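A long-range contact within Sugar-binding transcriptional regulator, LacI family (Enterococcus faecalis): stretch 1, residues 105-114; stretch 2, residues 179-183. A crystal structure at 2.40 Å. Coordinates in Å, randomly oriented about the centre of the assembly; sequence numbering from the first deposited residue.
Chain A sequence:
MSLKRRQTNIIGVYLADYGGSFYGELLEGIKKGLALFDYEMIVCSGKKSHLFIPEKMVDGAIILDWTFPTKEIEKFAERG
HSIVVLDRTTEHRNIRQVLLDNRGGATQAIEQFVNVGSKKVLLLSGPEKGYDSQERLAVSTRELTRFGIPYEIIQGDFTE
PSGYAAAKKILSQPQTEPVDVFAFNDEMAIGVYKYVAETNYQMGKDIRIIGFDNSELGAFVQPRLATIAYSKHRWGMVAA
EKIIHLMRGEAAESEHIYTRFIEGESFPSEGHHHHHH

Stretch 1 105-114: GATQAIEQFV
Stretch 2 (179-183) VDVFA

The edge of an aromatic ring meets a backbone carbonyl here: CZ of Phe-113 lies 3.3 Å from O of Val-181, near the plane of the ring, and this is the shortest approach in a contact that has no hydrogen bond across it. The weakly positive rim of a phenyl ring is a reasonable neighbour for a carbonyl oxygen, so the helix touches the strand backbone here through an apolar ring.

The frame is a helix packed on a strand. Residues 105-114 are helical throughout, with phi between -60° and -76° and psi between -21° and -56°; residues 179-183 are extended, with phi from -86° to -123° and psi from 104° to 132°. The axes run antiparallel, at 174° between N-to-C directions, and approach to 9.7 Å. Two pairs set the register: the CA atoms of Ala-109 and Phe-182 are 7.5 Å apart, and those of Phe-113 and Asp-180 are 7.8 Å apart. Four residues forward on the helix thus match two residues back on the strand, one helical turn against one strand repeat. Within the helix, N of Ala-109 hydrogen-bonds to O of Gly-105 at 3.1 Å and N of Ile-110 to O of Ala-106 at 2.9 Å.

Strand alternation selects the partners. Asp-180 and Phe-182 direct CA-to-CB toward the helix, whereas Val-181 and Ala-183 direct it away, so Val-181 meets Phe-113 through its carbonyl.

Phe-182 (chi1 178°, t; chi2 29°) has the most area covered. Ala-109 directs CA-to-CB toward the strand and sets its CB over one face of the Phe-182 ring, 3.9 Å from the centroid and 27° off the normal, a CH-pi contact in which CB of Ala-109 comes within 3.6 Å of CE1 of Phe-182. Ala-106 points sideways, yet its CB is 4.2 Å from CE2 of Phe-182. Ile-110 also starts sideways, but with chi1 at -139°, between wells, and chi2 at 80° (p), its end comes nearer, leaving CD1 3.7 Å from CD2 of Phe-182.

Phe-113 (chi1 -64°, m; chi2 -88°) points toward the strand and spans three of its residues. Besides the carbonyl, CE1 of Phe-113 lies 3.9 Å from CB of Asp-180, again at the ring edge, and CE2 of Phe-113 lies 3.8 Å from CB of Phe-182. Asp-180 (chi1 -68°, m; chi2 -6°) can offer its CB to an aromatic neighbour while both carboxylate oxygens are hydrogen-bonded elsewhere in the structure. The two stretches together bury 283 Å².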

ATOM      1  N   GLY A 105      21.031   4.404 -10.619  1.00 37.56           N
ATOM      2  CA  GLY A 105      20.385   4.985  -9.449  1.00 29.42           C
ATOM      3  C   GLY A 105      21.313   5.111  -8.256  1.00 29.19           C
ATOM      4  O   GLY A 105      21.365   6.158  -7.614  1.00 33.56           O
ATOM      5  N   ALA A 106      22.046   4.041  -7.959  1.00 31.63           N
ATOM      6  CA  ALA A 106      23.002   4.053  -6.860  1.00 34.41           C
ATOM      7  C   ALA A 106      24.185   4.978  -7.143  1.00 34.98           C
ATOM      8  O   ALA A 106      24.688   5.611  -6.223  1.00 37.28           O
ATOM      9  CB  ALA A 106      23.479   2.645  -6.533  1.00 30.49           C
ATOM     10  N   THR A 107      24.605   5.066  -8.409  1.00 40.24           N
ATOM     11  CA  THR A 107      25.666   5.994  -8.830  1.00 38.33           C
ATOM     12  C   THR A 107      25.248   7.444  -8.611  1.00 39.73           C
ATOM     13  O   THR A 107      26.026   8.244  -8.101  1.00 44.99           O
ATOM     14  CB  THR A 107      26.066   5.794 -10.317  1.00 35.28           C
ATOM     15  OG1 THR A 107      26.612   4.486 -10.493  1.00 38.50           O
ATOM     16  CG2 THR A 107      27.107   6.810 -10.767  1.00 38.48           C
ATOM     17  N   GLN A 108      24.010   7.766  -8.975  1.00 39.05           N
ATOM     18  CA  GLN A 108      23.483   9.115  -8.793  1.00 44.33           C
ATOM     19  C   GLN A 108      23.331   9.511  -7.323  1.00 44.03           C
ATOM     20  O   GLN A 108      23.521  10.674  -6.973  1.00 49.55           O
ATOM     21  CB  GLN A 108      22.166   9.279  -9.549  1.00 42.69           C
ATOM     22  CG  GLN A 108      22.352   9.502 -11.051  1.00 49.45           C
ATOM     23  CD  GLN A 108      21.053   9.397 -11.833  1.00 51.78           C
ATOM     24  OE1 GLN A 108      20.590  10.374 -12.428  1.00 67.04           O
ATOM     25  NE2 GLN A 108      20.454   8.211 -11.832  1.00 48.19           N
ATOM     26  N   ALA A 109      23.010   8.545  -6.465  1.00 42.07           N
ATOM     27  CA  ALA A 109      22.881   8.812  -5.033  1.00 40.90           C
ATOM     28  C   ALA A 109      24.235   8.946  -4.367  1.00 40.73           C
ATOM     29  O   ALA A 109      24.457   9.860  -3.577  1.00 46.22           O
ATOM     30  CB  ALA A 109      22.087   7.728  -4.357  1.00 36.23           C
ATOM     31  N   ILE A 110      25.139   8.033  -4.698  1.00 42.17           N
ATOM     32  CA  ILE A 110      26.441   7.974  -4.056  1.00 43.76           C
ATOM     33  C   ILE A 110      27.376   9.110  -4.527  1.00 46.84           C
ATOM     34  O   ILE A 110      28.316   9.483  -3.820  1.00 49.30           O
ATOM     35  CB  ILE A 110      27.063   6.557  -4.207  1.00 42.67           C
ATOM     36  CG1 ILE A 110      27.750   6.124  -2.915  1.00 44.77           C
ATOM     37  CG2 ILE A 110      27.959   6.456  -5.420  1.00 45.84           C
ATOM     38  CD1 ILE A 110      26.785   5.597  -1.862  1.00 30.10           C
ATOM     39  N   GLU A 111      27.068   9.671  -5.698  1.00 38.37           N
ATOM     40  CA  GLU A 111      27.736  10.843  -6.255  1.00 46.09           C
ATOM     41  C   GLU A 111      27.505  12.065  -5.383  1.00 48.72           C
ATOM     42  O   GLU A 111      28.360  12.943  -5.304  1.00 53.41           O
ATOM     43  CB  GLU A 111      27.171  11.131  -7.641  1.00 46.36           C
ATOM     44  CG  GLU A 111      28.052  11.920  -8.572  1.00 60.91           C
ATOM     45  CD  GLU A 111      27.487  11.964  -9.982  1.00 67.08           C
ATOM     46  OE1 GLU A 111      26.425  12.599 -10.180  1.00 79.25           O
ATOM     47  OE2 GLU A 111      28.103  11.364 -10.893  1.00 78.98           O
ATOM     48  N   GLN A 112      26.340  12.116  -4.740  1.00 44.93           N
ATOM     49  CA  GLN A 112      25.970  13.234  -3.891  1.00 34.98           C
ATOM     50  C   GLN A 112      26.756  13.227  -2.589  1.00 38.40           C
ATOM     51  O   GLN A 112      27.072  14.294  -2.049  1.00 36.76           O
ATOM     52  CB  GLN A 112      24.469  13.210  -3.593  1.00 36.41           C
ATOM     53  CG  GLN A 112      23.580  13.219  -4.821  1.00 44.70           C
ATOM     54  CD  GLN A 112      23.643  14.528  -5.568  1.00 44.00           C
ATOM     55  OE1 GLN A 112      23.578  15.598  -4.968  1.00 38.85           O
ATOM     56  NE2 GLN A 112      23.770  14.452  -6.888  1.00 47.46           N
ATOM     57  N   PHE A 113      27.054  12.029  -2.082  1.00 35.07           N
ATOM     58  CA  PHE A 113      27.886  11.891  -0.884  1.00 39.06           C
ATOM     59  C   PHE A 113      29.331  12.286  -1.178  1.00 40.68           C
ATOM     60  O   PHE A 113      29.966  12.945  -0.360  1.00 47.72           O
ATOM     61  CB  PHE A 113      27.826  10.475  -0.314  1.00 36.66           C
ATOM     62  CG  PHE A 113      26.463  10.077   0.188  1.00 39.34           C
ATOM     63  CD1 PHE A 113      26.076  10.359   1.495  1.00 33.69           C
ATOM     64  CD2 PHE A 113      25.571   9.398  -0.647  1.00 38.21           C
ATOM     65  CE1 PHE A 113      24.815   9.979   1.960  1.00 39.40           C
ATOM     66  CE2 PHE A 113      24.315   9.021  -0.203  1.00 29.69           C
ATOM     67  CZ  PHE A 113      23.931   9.314   1.109  1.00 41.36           C
ATOM     68  N   VAL A 114      29.830  11.889  -2.351  1.00 41.26           N
ATOM     69  CA  VAL A 114      31.147  12.312  -2.837  1.00 41.63           C
ATOM     70  C   VAL A 114      31.216  13.839  -2.962  1.00 45.37           C
ATOM     71  O   VAL A 114      32.074  14.469  -2.341  1.00 53.74           O
ATOM     72  CB  VAL A 114      31.524  11.640  -4.192  1.00 37.73           C
ATOM     73  CG1 VAL A 114      32.780  12.265  -4.787  1.00 44.19           C
ATOM     74  CG2 VAL A 114      31.712  10.139  -4.025  1.00 32.77           C
ATOM     75  N   VAL A 179      25.991  12.130  10.417  1.00 55.97           N
ATOM     76  CA  VAL A 179      25.799  10.727  10.047  1.00 50.21           C
ATOM     77  C   VAL A 179      25.200  10.661   8.639  1.00 50.58           C
ATOM     78  O   VAL A 179      24.074  11.099   8.417  1.00 51.75           O
ATOM     79  CB  VAL A 179      24.880   9.977  11.045  1.00 51.51           C
ATOM     80  CG1 VAL A 179      24.697   8.523  10.623  1.00 49.51           C
ATOM     81  CG2 VAL A 179      25.439  10.049  12.455  1.00 48.31           C
ATOM     82  N   ASP A 180      25.960  10.117   7.693  1.00 47.71           N
ATOM     83  CA  ASP A 180      25.512  10.048   6.306  1.00 41.73           C
ATOM     84  C   ASP A 180      24.989   8.665   5.962  1.00 42.29           C
ATOM     85  O   ASP A 180      25.704   7.671   6.102  1.00 39.11           O
ATOM     86  CB  ASP A 180      26.625  10.493   5.358  1.00 43.28           C
ATOM     87  CG  ASP A 180      26.926  11.978   5.481  1.00 55.30           C
ATOM     88  OD1 ASP A 180      26.191  12.677   6.211  1.00 59.46           O
ATOM     89  OD2 ASP A 180      27.888  12.453   4.846  1.00 58.50           O
ATOM     90  N   VAL A 181      23.724   8.613   5.539  1.00 40.66           N
ATOM     91  CA  VAL A 181      23.033   7.355   5.264  1.00 36.37           C
ATOM     92  C   VAL A 181      22.499   7.293   3.833  1.00 37.04           C
ATOM     93  O   VAL A 181      21.812   8.210   3.372  1.00 36.79           O
ATOM     94  CB  VAL A 181      21.849   7.104   6.250  1.00 38.92           C
ATOM     95  CG1 VAL A 181      21.217   5.729   6.005  1.00 27.67           C
ATOM     96  CG2 VAL A 181      22.304   7.217   7.709  1.00 33.56           C
ATOM     97  N   PHE A 182      22.829   6.213   3.132  1.00 34.44           N
ATOM     98  CA  PHE A 182      22.163   5.883   1.883  1.00 34.31           C
ATOM     99  C   PHE A 182      21.245   4.704   2.175  1.00 36.21           C
ATOM    100  O   PHE A 182      21.704   3.575   2.353  1.00 38.00           O
ATOM    101  CB  PHE A 182      23.180   5.581   0.777  1.00 34.13           C
ATOM    102  CG  PHE A 182      22.569   5.172  -0.545  1.00 41.62           C
ATOM    103  CD1 PHE A 182      21.310   5.630  -0.947  1.00 40.88           C
ATOM    104  CD2 PHE A 182      23.288   4.359  -1.418  1.00 37.69           C
ATOM    105  CE1 PHE A 182      20.761   5.240  -2.166  1.00 35.35           C
ATOM    106  CE2 PHE A 182      22.749   3.974  -2.648  1.00 38.73           C
ATOM    107  CZ  PHE A 182      21.484   4.416  -3.022  1.00 38.63           C
ATOM    108  N   ALA A 183      19.947   5.002   2.276  1.00 34.54           N
ATOM    109  CA  ALA A 183      18.918   3.986   2.472  1.00 35.49           C
ATOM    110  C   ALA A 183      18.529   3.456   1.103  1.00 36.16           C
ATOM    111  O   ALA A 183      18.306   4.233   0.178  1.00 40.53           O
ATOM    112  CB  ALA A 183      17.725   4.573   3.177  1.00 34.88           C
TER